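Local coordinates for Low molecular weight heat shock protein (Xanthomonas axonopodis pv. citri, PDB 3GT6) that probably acts as an oligomeric small heat shock chaperone of the Hsp20/alpha-crystallin family that holds unfolding proteins back from aggregation, at residues V16-L21 and E94-K99; V10-E15 and R71-P76. All blocks are in the same frame, centred on the assembly; numbering follows the deposited sequence.

Interaction 1 (V16-L21 and E94-K99); sequences VNHFVL and EIRIPK
H18 sets its CG between the backbone N and the carbonyl carbon (chi1 68°), while the R96 chain bends at chi3 (74°); together these turns bring the guanidinium and the imidazole into contact. Their planes are 38° apart, H18 CD2 lies over one guanidinium face, and H18 NE2 to R96 NH2 is 3.3 Å, badly aligned for a hydrogen bond. Both groups are held from within their own segments: H18 ND1 donates in its ring plane to N17 OD1 (2.7 Å), and R96 NH1 forms a salt bridge with E94 OE2 (2.8 Å). V20 shares this face, its CG1 on E94 CG at 3.6 Å. The backbones of 18-21 and 94-98 pair as antiparallel strands of the alpha-crystallin sandwich, with two-way bonds at F19-I97 and L21-I95. The other face is apolar: L21 CD1 meets I97 CD1 at 3.9 Å, and the sheet here packs on L42 and I44. Past the strand end, K99 N bonds to N17 O, and a water joins that oxygen to K99 O. The extended K99 chain crosses the F19 side chain at about a right angle, K99 CG 3.7 Å from F19 CE2. K99 NZ reaches V16 O (3.1 Å) from above the carbonyl plane, though its main partner is the E14 carboxylate, in a salt bridge. The bond to N17 places a proton on H18 ND1, and the arginine beside NE2 would probably disfavour a second one there.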
loop_
_atom_site.group_PDB
_atom_site.type_symbol
_atom_site.label_atom_id
_atom_site.label_comp_id
_atom_site.label_asym_id
_atom_site.label_seq_id
_atom_site.Cartn_x
_atom_site.Cartn_y
_atom_site.Cartn_z
ATOM N N VAL A 16 3.530 -11.364 23.452
ATOM C CA VAL A 16 4.202 -11.941 24.610
ATOM C C VAL A 16 5.595 -12.274 24.212
ATOM O O VAL A 16 6.541 -11.922 24.928
ATOM C CB VAL A 16 3.507 -13.236 25.187
ATOM C CG1 VAL A 16 4.255 -13.702 26.473
ATOM C CG2 VAL A 16 2.057 -12.978 25.524
ATOM N N ASN A 17 5.774 -12.921 23.060
ATOM C CA ASN A 17 7.130 -13.399 22.791
ATOM C C ASN A 17 7.720 -12.870 21.486
ATOM O O ASN A 17 8.778 -13.316 21.050
ATOM C CB ASN A 17 7.159 -14.936 22.868
ATOM C CG ASN A 17 6.232 -15.559 21.839
ATOM O OD1 ASN A 17 5.800 -14.870 20.877
ATOM N ND2 ASN A 17 5.891 -16.833 22.017
ATOM N N HIS A 18 7.059 -11.891 20.871
ATOM C CA HIS A 18 7.611 -11.384 19.647
ATOM C C HIS A 18 7.047 -10.022 19.341
ATOM O O HIS A 18 6.046 -9.598 19.927
ATOM C CB HIS A 18 7.355 -12.404 18.491
ATOM C CG HIS A 18 5.915 -12.527 18.114
ATOM N ND1 HIS A 18 5.020 -13.310 18.811
ATOM C CD2 HIS A 18 5.208 -11.965 17.097
ATOM C CE1 HIS A 18 3.826 -13.226 18.251
ATOM N NE2 HIS A 18 3.923 -12.434 17.197
ATOM N N PHE A 19 7.702 -9.332 18.424
ATOM C CA PHE A 19 7.135 -8.132 17.911
ATOM C C PHE A 19 6.726 -8.405 16.502
ATOM O O PHE A 19 7.314 -9.237 15.824
ATOM C CB PHE A 19 8.155 -6.995 17.900
ATOM C CG PHE A 19 8.590 -6.571 19.251
ATOM C CD1 PHE A 19 8.008 -5.440 19.849
ATOM C CD2 PHE A 19 9.585 -7.293 19.948
ATOM C CE1 PHE A 19 8.441 -5.008 21.133
ATOM C CE2 PHE A 19 10.005 -6.887 21.194
ATOM C CZ PHE A 19 9.429 -5.725 21.814
ATOM N N VAL A 20 5.746 -7.644 16.036
ATOM C CA VAL A 20 5.403 -7.635 14.630
ATOM C C VAL A 20 5.250 -6.182 14.232
ATOM O O VAL A 20 4.582 -5.412 14.940
ATOM C CB VAL A 20 4.063 -8.273 14.367
ATOM C CG1 VAL A 20 3.967 -8.516 12.865
ATOM C CG2 VAL A 20 3.983 -9.631 15.003
ATOM N N LEU A 21 5.867 -5.831 13.118
ATOM C CA LEU A 21 5.630 -4.549 12.463
ATOM C C LEU A 21 4.970 -4.874 11.177
ATOM O O LEU A 21 5.331 -5.805 10.479
ATOM C CB LEU A 21 6.913 -3.741 12.199
ATOM C CG LEU A 21 7.796 -3.389 13.374
ATOM C CD1 LEU A 21 8.633 -4.613 13.758
ATOM C CD2 LEU A 21 8.703 -2.222 13.020
ATOM N N GLU A 94 5.483 -7.610 6.632
ATOM C CA GLU A 94 5.277 -8.019 7.957
ATOM C C GLU A 94 6.613 -8.439 8.505
ATOM O O GLU A 94 7.258 -9.359 7.996
ATOM C CB GLU A 94 4.309 -9.211 7.980
ATOM C CG GLU A 94 4.041 -9.556 9.377
ATOM C CD GLU A 94 3.004 -10.645 9.530
ATOM O OE1 GLU A 94 1.947 -10.583 8.869
ATOM O OE2 GLU A 94 3.288 -11.545 10.312
ATOM N N ILE A 95 7.075 -7.719 9.517
ATOM C CA ILE A 95 8.368 -7.981 10.069
ATOM C C ILE A 95 8.148 -8.565 11.460
ATOM O O ILE A 95 7.499 -7.955 12.279
ATOM C CB ILE A 95 9.107 -6.680 10.251
ATOM C CG1 ILE A 95 9.228 -6.004 8.893
ATOM C CG2 ILE A 95 10.425 -6.926 10.979
ATOM C CD1 ILE A 95 9.659 -4.549 8.980
ATOM N N ARG A 96 8.708 -9.733 11.712
ATOM C CA ARG A 96 8.483 -10.442 12.931
ATOM C C ARG A 96 9.794 -10.558 13.628
ATOM O O ARG A 96 10.802 -10.860 13.004
ATOM C CB ARG A 96 7.907 -11.811 12.597
ATOM C CG ARG A 96 6.566 -11.729 11.855
ATOM C CD ARG A 96 6.067 -13.148 11.491
ATOM N NE ARG A 96 5.565 -13.827 12.708
ATOM C CZ ARG A 96 4.390 -13.592 13.327
ATOM N NH1 ARG A 96 3.515 -12.749 12.832
ATOM N NH2 ARG A 96 4.065 -14.277 14.436
ATOM N N ILE A 97 9.810 -10.225 14.909
ATOM C CA ILE A 97 11.042 -10.206 15.661
ATOM C C ILE A 97 10.742 -10.885 16.999
ATOM O O ILE A 97 9.978 -10.385 17.793
ATOM C CB ILE A 97 11.476 -8.837 15.930
ATOM C CG1 ILE A 97 11.371 -8.006 14.637
ATOM C CG2 ILE A 97 12.844 -8.912 16.451
ATOM C CD1 ILE A 97 11.820 -6.574 14.785
ATOM N N PRO A 98 11.320 -12.050 17.240
ATOM C CA PRO A 98 11.124 -12.661 18.556
ATOM C C PRO A 98 11.766 -11.820 19.621
ATOM O O PRO A 98 12.669 -11.026 19.370
ATOM C CB PRO A 98 11.888 -13.960 18.475
ATOM C CG PRO A 98 12.761 -13.891 17.283
ATOM C CD PRO A 98 12.405 -12.674 16.473
ATOM N N LYS A 99 11.245 -11.961 20.822
ATOM C CA LYS A 99 11.933 -11.380 21.972
ATOM C C LYS A 99 13.013 -12.312 22.474
ATOM O O LYS A 99 12.861 -13.541 22.414
ATOM C CB LYS A 99 10.953 -11.143 23.067
ATOM C CG LYS A 99 9.903 -10.197 22.738
ATOM C CD LYS A 99 9.055 -10.066 23.996
ATOM C CE LYS A 99 8.059 -9.035 23.767
ATOM N NZ LYS A 99 7.317 -8.879 24.993
HETATM O O HOH W 1 10.899 -15.332 21.876
#

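Interaction 2 (V10-E15 and R71-P76); sequences VDIKEE and RRFALP
V10 and R71 both grip one carboxylate oxygen, OE2 of E63 in the second subunit: V10 through its backbone N as a hydrogen bond, R71 through NH1 as a salt bridge, while R71 NE donates to the carbonyl of P8 and so holds the group at a second point. The R71 chain bends at chi2 (-53°) and chi3 (-87°), which carries the guanidinium toward V10 CG2, 4.1 Å from R71 NE. F73 CZ sits over one face of the R71 guanidinium, off toward the rim of that group. The F73 ring is the hub of the contact. I12 lays CD1 over one face of it, 3.6 Å from the centroid and 25° off the normal, a CH-pi contact, while V10 points back at F73 from the other strand, its CB 3.6 Å from F73 CZ. In the alpha-crystallin beta sandwich these strands belong to different sheets: within the chain, 10-14 is outermost in one and 67-74 in the other. Here they run in nearly the same direction, 10.0 Å apart between axes, with no hydrogen bond passing between them. The join is therefore made by side chains, and L21 of the neighbouring strand adds to the packing on F73. I12 and K13 also pair antiparallel with a strand of the second subunit, so this sheet continues across the dimer interface, as in the strand-exchanged dimers of bacterial and plant relatives. Farther along, contact thins: I12 CG2 stands 4.3 Å from L75 CD2. At the end E14 OE1 passes P76 CG at 4.2 Å, while the other oxygen, E14 OE2, is taken up by K99.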
loop_
_atom_site.group_PDB
_atom_site.type_symbol
_atom_site.label_atom_id
_atom_site.label_comp_id
_atom_site.label_asym_id
_atom_site.label_seq_id
_atom_site.Cartn_x
_atom_site.Cartn_y
_atom_site.Cartn_z
ATOM N N VAL A 10 3.134 2.294 9.446
ATOM C CA VAL A 10 3.540 1.077 10.080
ATOM C C VAL A 10 2.747 0.921 11.381
ATOM O O VAL A 10 2.693 1.873 12.144
ATOM C CB VAL A 10 5.031 1.196 10.424
ATOM C CG1 VAL A 10 5.524 -0.025 11.042
ATOM C CG2 VAL A 10 5.814 1.457 9.071
ATOM N N ASP A 11 2.218 -0.282 11.652
ATOM C CA ASP A 11 1.695 -0.595 12.954
ATOM C C ASP A 11 2.712 -1.454 13.623
ATOM O O ASP A 11 3.423 -2.233 12.952
ATOM C CB ASP A 11 0.440 -1.440 12.816
ATOM C CG ASP A 11 -0.673 -0.701 12.174
ATOM O OD1 ASP A 11 -0.587 0.548 12.121
ATOM O OD2 ASP A 11 -1.590 -1.378 11.656
ATOM N N ILE A 12 2.845 -1.312 14.938
ATOM C CA ILE A 12 3.820 -2.134 15.595
ATOM C C ILE A 12 3.093 -2.754 16.780
ATOM O O ILE A 12 2.405 -2.062 17.516
ATOM C CB ILE A 12 4.961 -1.298 16.074
ATOM C CG1 ILE A 12 5.633 -0.627 14.882
ATOM C CG2 ILE A 12 6.032 -2.200 16.868
ATOM C CD1 ILE A 12 6.696 0.397 15.368
ATOM N N LYS A 13 3.291 -4.038 16.982
ATOM C CA LYS A 13 2.639 -4.759 18.020
ATOM C C LYS A 13 3.722 -5.482 18.812
ATOM O O LYS A 13 4.699 -5.993 18.251
ATOM C CB LYS A 13 1.731 -5.779 17.331
ATOM C CG LYS A 13 1.137 -6.827 18.203
ATOM C CD LYS A 13 0.205 -7.830 17.501
ATOM C CE LYS A 13 0.974 -8.858 16.710
ATOM N NZ LYS A 13 0.073 -9.938 16.234
ATOM N N GLU A 14 3.563 -5.521 20.125
ATOM C CA GLU A 14 4.444 -6.312 20.943
ATOM C C GLU A 14 3.596 -7.410 21.513
ATOM O O GLU A 14 2.647 -7.159 22.239
ATOM C CB GLU A 14 4.968 -5.477 22.104
ATOM C CG GLU A 14 5.851 -6.379 22.981
ATOM C CD GLU A 14 6.528 -5.643 24.113
ATOM O OE1 GLU A 14 6.598 -4.411 24.080
ATOM O OE2 GLU A 14 7.006 -6.317 25.028
ATOM N N GLU A 15 3.898 -8.631 21.139
ATOM C CA GLU A 15 3.198 -9.768 21.676
ATOM C C GLU A 15 4.026 -10.289 22.845
ATOM O O GLU A 15 5.125 -9.734 23.169
ATOM C CB GLU A 15 3.061 -10.847 20.617
ATOM C CG GLU A 15 1.955 -10.585 19.657
ATOM C CD GLU A 15 0.631 -10.816 20.336
ATOM O OE1 GLU A 15 0.641 -11.483 21.401
ATOM O OE2 GLU A 15 -0.394 -10.335 19.815
ATOM N N ARG A 71 11.848 4.267 7.633
ATOM C CA ARG A 71 11.075 4.287 8.841
ATOM C C ARG A 71 11.986 3.741 9.896
ATOM O O ARG A 71 12.691 2.762 9.662
ATOM C CB ARG A 71 9.880 3.331 8.646
ATOM C CG ARG A 71 9.006 3.754 7.548
ATOM C CD ARG A 71 8.545 5.225 7.685
ATOM N NE ARG A 71 7.362 5.237 8.495
ATOM C CZ ARG A 71 7.281 5.664 9.754
ATOM N NH1 ARG A 71 6.116 5.577 10.387
ATOM N NH2 ARG A 71 8.333 6.172 10.351
ATOM N N ARG A 72 12.007 4.359 11.058
ATOM C CA ARG A 72 12.798 3.854 12.149
ATOM C C ARG A 72 11.948 3.754 13.426
ATOM O O ARG A 72 11.156 4.648 13.731
ATOM C CB ARG A 72 13.932 4.859 12.451
ATOM C CG ARG A 72 15.008 4.967 11.338
ATOM C CD ARG A 72 15.875 6.269 11.469
ATOM N NE ARG A 72 16.949 6.096 12.398
ATOM C CZ ARG A 72 17.980 5.262 12.204
ATOM N NH1 ARG A 72 18.074 4.514 11.085
ATOM N NH2 ARG A 72 18.916 5.145 13.146
ATOM N N PHE A 73 12.153 2.711 14.215
ATOM C CA PHE A 73 11.420 2.604 15.444
ATOM C C PHE A 73 12.433 2.142 16.476
ATOM O O PHE A 73 13.283 1.325 16.162
ATOM C CB PHE A 73 10.325 1.584 15.247
ATOM C CG PHE A 73 9.410 1.956 14.123
ATOM C CD1 PHE A 73 8.511 3.001 14.275
ATOM C CD2 PHE A 73 9.536 1.356 12.873
ATOM C CE1 PHE A 73 7.690 3.423 13.215
ATOM C CE2 PHE A 73 8.734 1.793 11.812
ATOM C CZ PHE A 73 7.790 2.823 12.018
ATOM N N ALA A 74 12.339 2.688 17.689
ATOM C CA ALA A 74 13.298 2.396 18.690
ATOM C C ALA A 74 12.615 1.280 19.450
ATOM O O ALA A 74 11.785 1.515 20.333
ATOM C CB ALA A 74 13.520 3.656 19.560
ATOM N N LEU A 75 12.894 0.044 19.075
ATOM C CA LEU A 75 12.196 -1.056 19.661
ATOM C C LEU A 75 12.807 -1.350 21.053
ATOM O O LEU A 75 13.948 -0.996 21.309
ATOM C CB LEU A 75 12.328 -2.301 18.806
ATOM C CG LEU A 75 11.529 -2.204 17.488
ATOM C CD1 LEU A 75 11.553 -3.580 16.876
ATOM C CD2 LEU A 75 10.146 -1.829 17.886
ATOM N N PRO A 76 12.053 -1.994 21.932
ATOM C CA PRO A 76 12.636 -2.327 23.265
ATOM C C PRO A 76 13.809 -3.290 23.129
ATOM O O PRO A 76 13.924 -3.979 22.092
ATOM C CB PRO A 76 11.474 -3.025 24.010
ATOM C CG PRO A 76 10.214 -2.532 23.283
ATOM C CD PRO A 76 10.657 -2.438 21.795
#

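In the fold
From the N terminus the chain lays down 10-15 and at once turns into 16-21, so the first halves of both contacts are consecutive, and their strands are neighbours in one sheet, V20 O probably accepting a bond from K13 N. Interaction 2 closes its loop when 71-76 arrives 56 residues later; interaction 1 closes only at 94-99, near the C terminus. The segments alternate, so the loops cross rather than nest. Interaction 1 ties strands within a sheet, interaction 2 links the strand outermost in that sheet within the chain to the facing sheet, and their centres lie about 9 Å apart. F19 CE1 resting 3.5 Å from P76 CD joins the two directly.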